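Local coordinates for malate synthase (Haloferax volcanii, PDB 3OYZ), which condenses acetyl-CoA with glyoxylate and hydrolyses the malyl-CoA intermediate to malate and CoA, a magnesium-dependent step of the glyoxylate cycle, at residues A35-R38 with G39-P43; E239-R242 with E243-D247; D344-V347 with D348-E352. All coordinates share one frame; numbering follows the deposited sequence.

Contact 1: residues A35-R38 with G39-P43; sequences AGLR and GMQAP
Leu-37 and Gln-41 meet where the chain leaves helix 29-36 and turns toward strand 45-49, in one of the helix-to-strand connections of the TIM barrel. The leucine carries CG beside its backbone N (chi1 -66°), which lays the branched end along the backbone of Gln-41: CD1 lies 3.5 Å from Gln-41 O, and CD2 reaches the amide, 3.9 Å from Gln-41 NE2. The two side chains cross at about a right angle. Ala-42 CB packs against the peptide after Leu-37, 3.5 Å from Leu-37 O.

A type II' beta turn, closed by Gln-41 N to Arg-38 O at 3.2 Å, holds this shape; a 3-10 step follows, with Ala-42 N bonded to Gly-39 O. A water bridges Arg-38 O and Gln-41 OE1, donating to both, and so restrains the amide. Gly-39, second residue of the turn, has the positive phi (56°) of type II'. Its carbonyl and that of Ala-42 accept bonds from Gln-412 and Arg-409 of a neighbouring subunit, so the turn is part of the trimer interface. Leu-37 also packs on Phe-15, with its side chain about 6 Å from bound acetyl-CoA.

The side chain of Arg-38 folds back at chi2 (-81°) over the chain before it. There NH1 donates to Leu-37 O and, almost straight and in the guanidinium plane, reaches Ala-35 O at 3.1 Å.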
loop_
_atom_site.group_PDB
_atom_site.type_symbol
_atom_site.label_atom_id
_atom_site.label_comp_id
_atom_site.label_asym_id
_atom_site.label_seq_id
_atom_site.Cartn_x
_atom_site.Cartn_y
_atom_site.Cartn_z
ATOM N N ALA A 35 -24.475 -20.661 19.695
ATOM C CA ALA A 35 -24.740 -21.910 18.989
ATOM C C ALA A 35 -26.158 -22.146 18.532
ATOM O O ALA A 35 -26.335 -22.995 17.657
ATOM C CB ALA A 35 -24.296 -23.097 19.774
ATOM N N GLY A 36 -27.130 -21.415 19.103
ATOM C CA GLY A 36 -28.545 -21.547 18.679
ATOM C C GLY A 36 -28.996 -20.563 17.615
ATOM O O GLY A 36 -30.075 -20.711 17.017
ATOM N N LEU A 37 -28.119 -19.615 17.257
ATOM C CA LEU A 37 -28.453 -18.637 16.217
ATOM C C LEU A 37 -28.742 -19.280 14.868
ATOM O O LEU A 37 -28.086 -20.265 14.542
ATOM C CB LEU A 37 -27.306 -17.628 16.120
ATOM C CG LEU A 37 -27.034 -16.700 17.300
ATOM C CD1 LEU A 37 -25.764 -15.850 17.065
ATOM C CD2 LEU A 37 -28.239 -15.763 17.547
ATOM N N ARG A 38 -29.624 -18.715 14.033
ATOM C CA ARG A 38 -30.066 -19.295 12.754
ATOM C C ARG A 38 -30.421 -18.213 11.741
ATOM O O ARG A 38 -30.699 -17.088 12.113
ATOM C CB ARG A 38 -31.337 -20.164 12.924
ATOM C CG ARG A 38 -31.183 -21.371 13.860
ATOM C CD ARG A 38 -30.505 -22.635 13.221
ATOM N NE ARG A 38 -30.293 -23.707 14.213
ATOM C CZ ARG A 38 -29.394 -23.771 15.196
ATOM N NH1 ARG A 38 -28.396 -22.899 15.340
ATOM N NH2 ARG A 38 -29.409 -24.817 16.021
ATOM N N GLY A 39 -30.504 -18.570 10.475
ATOM C CA GLY A 39 -30.781 -17.597 9.418
ATOM C C GLY A 39 -29.776 -16.434 9.390
ATOM O O GLY A 39 -28.561 -16.612 9.510
ATOM N N MET A 40 -30.292 -15.221 9.245
ATOM C CA MET A 40 -29.471 -14.065 8.996
ATOM C C MET A 40 -28.773 -13.713 10.278
ATOM O O MET A 40 -27.793 -12.959 10.259
ATOM C CB MET A 40 -30.307 -12.900 8.475
ATOM C CG MET A 40 -30.547 -13.054 7.004
ATOM S SD MET A 40 -29.121 -12.820 5.907
ATOM C CE MET A 40 -29.978 -12.834 4.327
ATOM N N GLN A 41 -29.244 -14.323 11.361
ATOM C CA GLN A 41 -28.660 -14.062 12.656
ATOM C C GLN A 41 -27.416 -14.930 12.862
ATOM O O GLN A 41 -26.708 -14.717 13.841
ATOM C CB GLN A 41 -29.647 -14.403 13.789
ATOM C CG GLN A 41 -30.547 -13.234 14.240
ATOM C CD GLN A 41 -31.693 -13.767 15.082
ATOM O OE1 GLN A 41 -32.731 -14.040 14.515
ATOM N NE2 GLN A 41 -31.489 -14.057 16.364
ATOM N N ALA A 42 -27.229 -15.965 12.031
ATOM C CA ALA A 42 -26.138 -16.925 12.288
ATOM C C ALA A 42 -24.951 -16.622 11.357
ATOM O O ALA A 42 -25.159 -16.322 10.195
ATOM C CB ALA A 42 -26.593 -18.330 12.070
ATOM N N PRO A 43 -23.725 -16.741 11.873
ATOM C CA PRO A 43 -22.562 -16.318 11.044
ATOM C C PRO A 43 -22.134 -17.380 10.053
ATOM O O PRO A 43 -22.327 -18.564 10.316
ATOM C CB PRO A 43 -21.525 -15.932 12.106
ATOM C CG PRO A 43 -21.782 -16.911 13.239
ATOM C CD PRO A 43 -23.354 -16.987 13.277
HETATM O O HOH W 1 -33.125 -16.456 13.290
#

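Contact 2: residues E239-R242 with E243-D247; sequences EGYR and ERMTD
Tyr-241 and Met-245, one helical turn apart, form the aromatic part of this contact. Met-245 SD stands over a face of the phenol ring, 4.5 Å from the centroid of the Tyr-241 ring and 15° off its normal, a Met-aromatic contact. The thioether bends at chi3 (-79°), bringing the methyl back over the CG-CD2 side of the same face in an off-centre CH-pi contact, with Met-245 CE 3.7 Å from Tyr-241 CD2. That methyl also lies 3.5 Å from the backbone, measured from Met-245 CE to Tyr-241 O. The phenol hydroxyl extends beyond the sulfur to Ser-258 and the carbonyl of Trp-257, so both ends of the ring are held.

Backbone bonds of regular alpha-helical i to i+4 type join the segments: Glu-243 N to Glu-239 O, Arg-244 N to Gly-240 O, Met-245 N to Tyr-241 O and Thr-246 N to Arg-242 O, the last at 3.1 Å. Helix 238-249 is the crossover of the beta-alpha-beta unit between barrel strands 226-229 and 255-258; Tyr-241, Arg-244 and Met-245 all pack on Ile-256 of the second strand.

Glu-239 and Glu-243 cross at about a right angle, their carboxylate planes 79° apart, with Glu-239 OE2 4.0 Å from Glu-243 OE2; this closeness of like charges is probably unfavourable, and the nearby positive charge of Arg-242 may offset it in part. Glu-239 OE1 has a long salt bridge, 3.7 Å, to Arg-242 NH1, while Arg-242 NE pairs with Glu-266 of helix 261-269. Arg-244 bends at chi2 and carries its guanidinium away from the contact, to Asp-229 and Glu-190.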
loop_
_atom_site.group_PDB
_atom_site.type_symbol
_atom_site.label_atom_id
_atom_site.label_comp_id
_atom_site.label_asym_id
_atom_site.label_seq_id
_atom_site.Cartn_x
_atom_site.Cartn_y
_atom_site.Cartn_z
ATOM N N GLU A 239 -23.873 2.690 11.419
ATOM C CA GLU A 239 -23.569 3.330 10.155
ATOM C C GLU A 239 -22.062 3.198 9.806
ATOM O O GLU A 239 -21.737 2.930 8.653
ATOM C CB GLU A 239 -24.007 4.803 10.185
ATOM C CG GLU A 239 -23.889 5.455 8.828
ATOM C CD GLU A 239 -24.691 4.716 7.734
ATOM O OE1 GLU A 239 -25.793 4.176 8.034
ATOM O OE2 GLU A 239 -24.200 4.674 6.572
ATOM N N GLY A 240 -21.188 3.394 10.790
ATOM C CA GLY A 240 -19.733 3.173 10.670
ATOM C C GLY A 240 -19.390 1.765 10.202
ATOM O O GLY A 240 -18.586 1.604 9.317
ATOM N N TYR A 241 -20.020 0.738 10.766
ATOM C CA TYR A 241 -19.781 -0.645 10.392
ATOM C C TYR A 241 -20.172 -0.807 8.938
ATOM O O TYR A 241 -19.398 -1.399 8.161
ATOM C CB TYR A 241 -20.553 -1.584 11.298
ATOM C CG TYR A 241 -20.214 -3.072 11.314
ATOM C CD1 TYR A 241 -18.896 -3.533 11.459
ATOM C CD2 TYR A 241 -21.251 -4.010 11.260
ATOM C CE1 TYR A 241 -18.630 -4.927 11.548
ATOM C CE2 TYR A 241 -21.022 -5.371 11.341
ATOM C CZ TYR A 241 -19.711 -5.818 11.500
ATOM O OH TYR A 241 -19.568 -7.174 11.601
ATOM N N ARG A 242 -21.290 -0.206 8.528
ATOM C CA ARG A 242 -21.674 -0.339 7.127
ATOM C C ARG A 242 -20.692 0.312 6.171
ATOM O O ARG A 242 -20.391 -0.268 5.130
ATOM C CB ARG A 242 -23.055 0.272 6.788
ATOM C CG ARG A 242 -24.234 -0.505 7.318
ATOM C CD ARG A 242 -25.488 0.371 7.212
ATOM N NE ARG A 242 -26.568 -0.428 7.765
ATOM C CZ ARG A 242 -27.785 0.025 8.024
ATOM N NH1 ARG A 242 -28.077 1.289 7.748
ATOM N NH2 ARG A 242 -28.697 -0.801 8.532
ATOM N N GLU A 243 -20.259 1.526 6.478
ATOM C CA GLU A 243 -19.293 2.242 5.629
ATOM C C GLU A 243 -17.931 1.477 5.547
ATOM O O GLU A 243 -17.289 1.468 4.486
ATOM C CB GLU A 243 -19.005 3.607 6.275
ATOM C CG GLU A 243 -20.204 4.568 6.084
ATOM C CD GLU A 243 -20.007 5.907 6.798
ATOM O OE1 GLU A 243 -19.043 6.065 7.596
ATOM O OE2 GLU A 243 -20.853 6.807 6.582
ATOM N N ARG A 244 -17.494 0.889 6.666
ATOM C CA ARG A 244 -16.249 0.091 6.680
ATOM C C ARG A 244 -16.423 -1.132 5.773
ATOM O O ARG A 244 -15.548 -1.468 4.960
ATOM C CB ARG A 244 -15.914 -0.331 8.112
ATOM C CG ARG A 244 -14.729 -1.300 8.160
ATOM C CD ARG A 244 -13.504 -0.580 7.437
ATOM N NE ARG A 244 -12.326 -1.311 7.875
ATOM C CZ ARG A 244 -11.473 -0.903 8.795
ATOM N NH1 ARG A 244 -11.545 0.326 9.349
ATOM N NH2 ARG A 244 -10.568 -1.789 9.149
ATOM N N MET A 245 -17.560 -1.814 5.863
ATOM C CA MET A 245 -17.777 -2.997 5.004
ATOM C C MET A 245 -17.772 -2.648 3.536
ATOM O O MET A 245 -17.186 -3.370 2.733
ATOM C CB MET A 245 -19.077 -3.726 5.358
ATOM C CG MET A 245 -18.906 -4.412 6.722
ATOM S SD MET A 245 -20.489 -5.346 7.025
ATOM C CE MET A 245 -21.594 -4.039 7.578
ATOM N N THR A 246 -18.396 -1.523 3.184
ATOM C CA THR A 246 -18.374 -1.054 1.808
ATOM C C THR A 246 -16.951 -0.727 1.379
ATOM O O THR A 246 -16.589 -1.101 0.273
ATOM C CB THR A 246 -19.240 0.195 1.638
ATOM O OG1 THR A 246 -20.590 -0.174 1.926
ATOM C CG2 THR A 246 -19.125 0.688 0.226
ATOM N N ASP A 247 -16.193 -0.021 2.215
ATOM C CA ASP A 247 -14.777 0.232 1.909
ATOM C C ASP A 247 -13.961 -1.076 1.724
ATOM O O ASP A 247 -13.252 -1.210 0.739
ATOM C CB ASP A 247 -14.179 1.055 3.043
ATOM C CG ASP A 247 -12.910 1.775 2.614
ATOM O OD1 ASP A 247 -13.026 2.772 1.875
ATOM O OD2 ASP A 247 -11.782 1.365 2.959
#

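Contact 3: residues D344-V347 with D348-E352; sequences DDIV and DSMEE
Val-347 holds CG1 anti to its backbone N (chi1 -176°), and Glu-351 carries CG beside its own N (chi1 -73°); the two side chains then run alongside each other in the same direction. Val-347 CG1 touches the carboxylate, 3.5 Å from Glu-351 OE1, while Glu-351 OE2 forms a salt bridge with Arg-427. Ile-346 and Met-350 also lie side by side, more loosely, Ile-346 CG2 being 4.2 Å from Met-350 SD. Met-350 packs further on Met-396 and Val-431.

Asp-345 O takes two bonds from one residue. Ser-349 N bonds to Asp-345 O at 3.0 Å, and Ser-349 OG donates to the same oxygen at 3.2 Å from above the carbonyl plane. Such a bond from a serine back to the preceding turn is common within alpha-helices.

Three of the acidic side chains, Asp-344, Asp-348 and Glu-351, pair with Arg-427, which probably offsets their mutual repulsion. Through it helix 343-358 is tied to helix 422-428, where Asp-344 also packs on Val-424, while Ser-349 rests on Met-366 of strand 364-369.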
loop_
_atom_site.group_PDB
_atom_site.type_symbol
_atom_site.label_atom_id
_atom_site.label_comp_id
_atom_site.label_asym_id
_atom_site.label_seq_id
_atom_site.Cartn_x
_atom_site.Cartn_y
_atom_site.Cartn_z
ATOM N N ASP A 344 -3.663 11.247 31.633
ATOM C CA ASP A 344 -4.473 10.698 32.728
ATOM C C ASP A 344 -5.648 9.821 32.326
ATOM O O ASP A 344 -5.871 8.761 32.908
ATOM C CB ASP A 344 -5.005 11.836 33.600
ATOM C CG ASP A 344 -4.208 11.992 34.871
ATOM O OD1 ASP A 344 -3.919 10.954 35.517
ATOM O OD2 ASP A 344 -3.890 13.154 35.204
ATOM N N ASP A 345 -6.420 10.274 31.346
ATOM C CA ASP A 345 -7.512 9.467 30.808
ATOM C C ASP A 345 -7.066 8.072 30.328
ATOM O O ASP A 345 -7.693 7.054 30.660
ATOM C CB ASP A 345 -8.181 10.222 29.661
ATOM C CG ASP A 345 -8.975 11.418 30.134
ATOM O OD1 ASP A 345 -9.733 11.270 31.123
ATOM O OD2 ASP A 345 -8.839 12.490 29.501
ATOM N N ILE A 346 -5.969 8.043 29.567
ATOM C CA ILE A 346 -5.395 6.791 29.052
ATOM C C ILE A 346 -5.075 5.753 30.143
ATOM O O ILE A 346 -5.564 4.608 30.092
ATOM C CB ILE A 346 -4.157 7.031 28.138
ATOM C CG1 ILE A 346 -4.611 7.604 26.787
ATOM C CG2 ILE A 346 -3.430 5.722 27.936
ATOM C CD1 ILE A 346 -3.661 8.627 26.238
ATOM N N VAL A 347 -4.294 6.163 31.133
ATOM C CA VAL A 347 -4.088 5.307 32.297
ATOM C C VAL A 347 -5.394 4.815 32.962
ATOM O O VAL A 347 -5.493 3.648 33.360
ATOM C CB VAL A 347 -3.287 6.094 33.350
ATOM C CG1 VAL A 347 -2.960 5.189 34.532
ATOM C CG2 VAL A 347 -2.065 6.794 32.696
ATOM N N ASP A 348 -6.393 5.686 33.066
ATOM C CA ASP A 348 -7.679 5.314 33.654
ATOM C C ASP A 348 -8.336 4.172 32.862
ATOM O O ASP A 348 -8.784 3.171 33.460
ATOM C CB ASP A 348 -8.656 6.517 33.673
ATOM C CG ASP A 348 -8.354 7.562 34.774
ATOM O OD1 ASP A 348 -7.516 7.280 35.653
ATOM O OD2 ASP A 348 -8.939 8.681 34.751
ATOM N N SER A 349 -8.428 4.322 31.532
ATOM C CA SER A 349 -9.045 3.261 30.720
ATOM C C SER A 349 -8.338 1.928 30.905
ATOM O O SER A 349 -8.982 0.881 30.938
ATOM C CB SER A 349 -9.059 3.625 29.243
ATOM O OG SER A 349 -9.585 4.929 29.110
ATOM N N MET A 350 -7.026 1.989 31.106
ATOM C CA MET A 350 -6.200 0.792 31.226
ATOM C C MET A 350 -6.390 0.038 32.554
ATOM O O MET A 350 -6.566 -1.192 32.557
ATOM C CB MET A 350 -4.733 1.142 30.949
ATOM C CG MET A 350 -4.367 1.348 29.461
ATOM S SD MET A 350 -2.638 1.811 29.168
ATOM C CE MET A 350 -1.744 0.520 30.032
ATOM N N GLU A 351 -6.359 0.785 33.660
ATOM C CA GLU A 351 -6.649 0.270 35.017
ATOM C C GLU A 351 -8.057 -0.298 35.151
ATOM O O GLU A 351 -8.213 -1.443 35.581
ATOM C CB GLU A 351 -6.358 1.310 36.093
ATOM C CG GLU A 351 -4.849 1.498 36.299
ATOM C CD GLU A 351 -4.471 2.810 36.979
ATOM O OE1 GLU A 351 -3.267 3.029 37.213
ATOM O OE2 GLU A 351 -5.339 3.659 37.279
ATOM N N GLU A 352 -9.048 0.462 34.679
ATOM C CA GLU A 352 -10.409 -0.061 34.501
ATOM C C GLU A 352 -10.461 -1.386 33.727
ATOM O O GLU A 352 -11.155 -2.321 34.139
ATOM C CB GLU A 352 -11.374 0.966 33.877
ATOM C CG GLU A 352 -12.768 0.345 33.623
ATOM C CD GLU A 352 -13.807 1.196 32.887
ATOM O OE1 GLU A 352 -14.827 0.586 32.478
ATOM O OE2 GLU A 352 -13.650 2.429 32.705
#

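The three contacts follow one another along the chain, and none touches another. Contacts 1 and 2 both belong to the barrel, their centres about 21 Å apart and their nearest atoms about 9 Å: contact 1 leads from helix 29-36 into strand 45-49, whereas contact 2 lies on the helix between strands 226-229 and 255-258. Both also pack on helix 261-269, which links them indirectly. Contact 3, on helix 343-358 after the barrel, is about 36 Å from contact 1 and about 29 Å from contact 2 between centres. It belongs to the C-terminal part, which includes Asp-388, the predicted proton acceptor, whereas contact 1 lies close to bound acetyl-CoA.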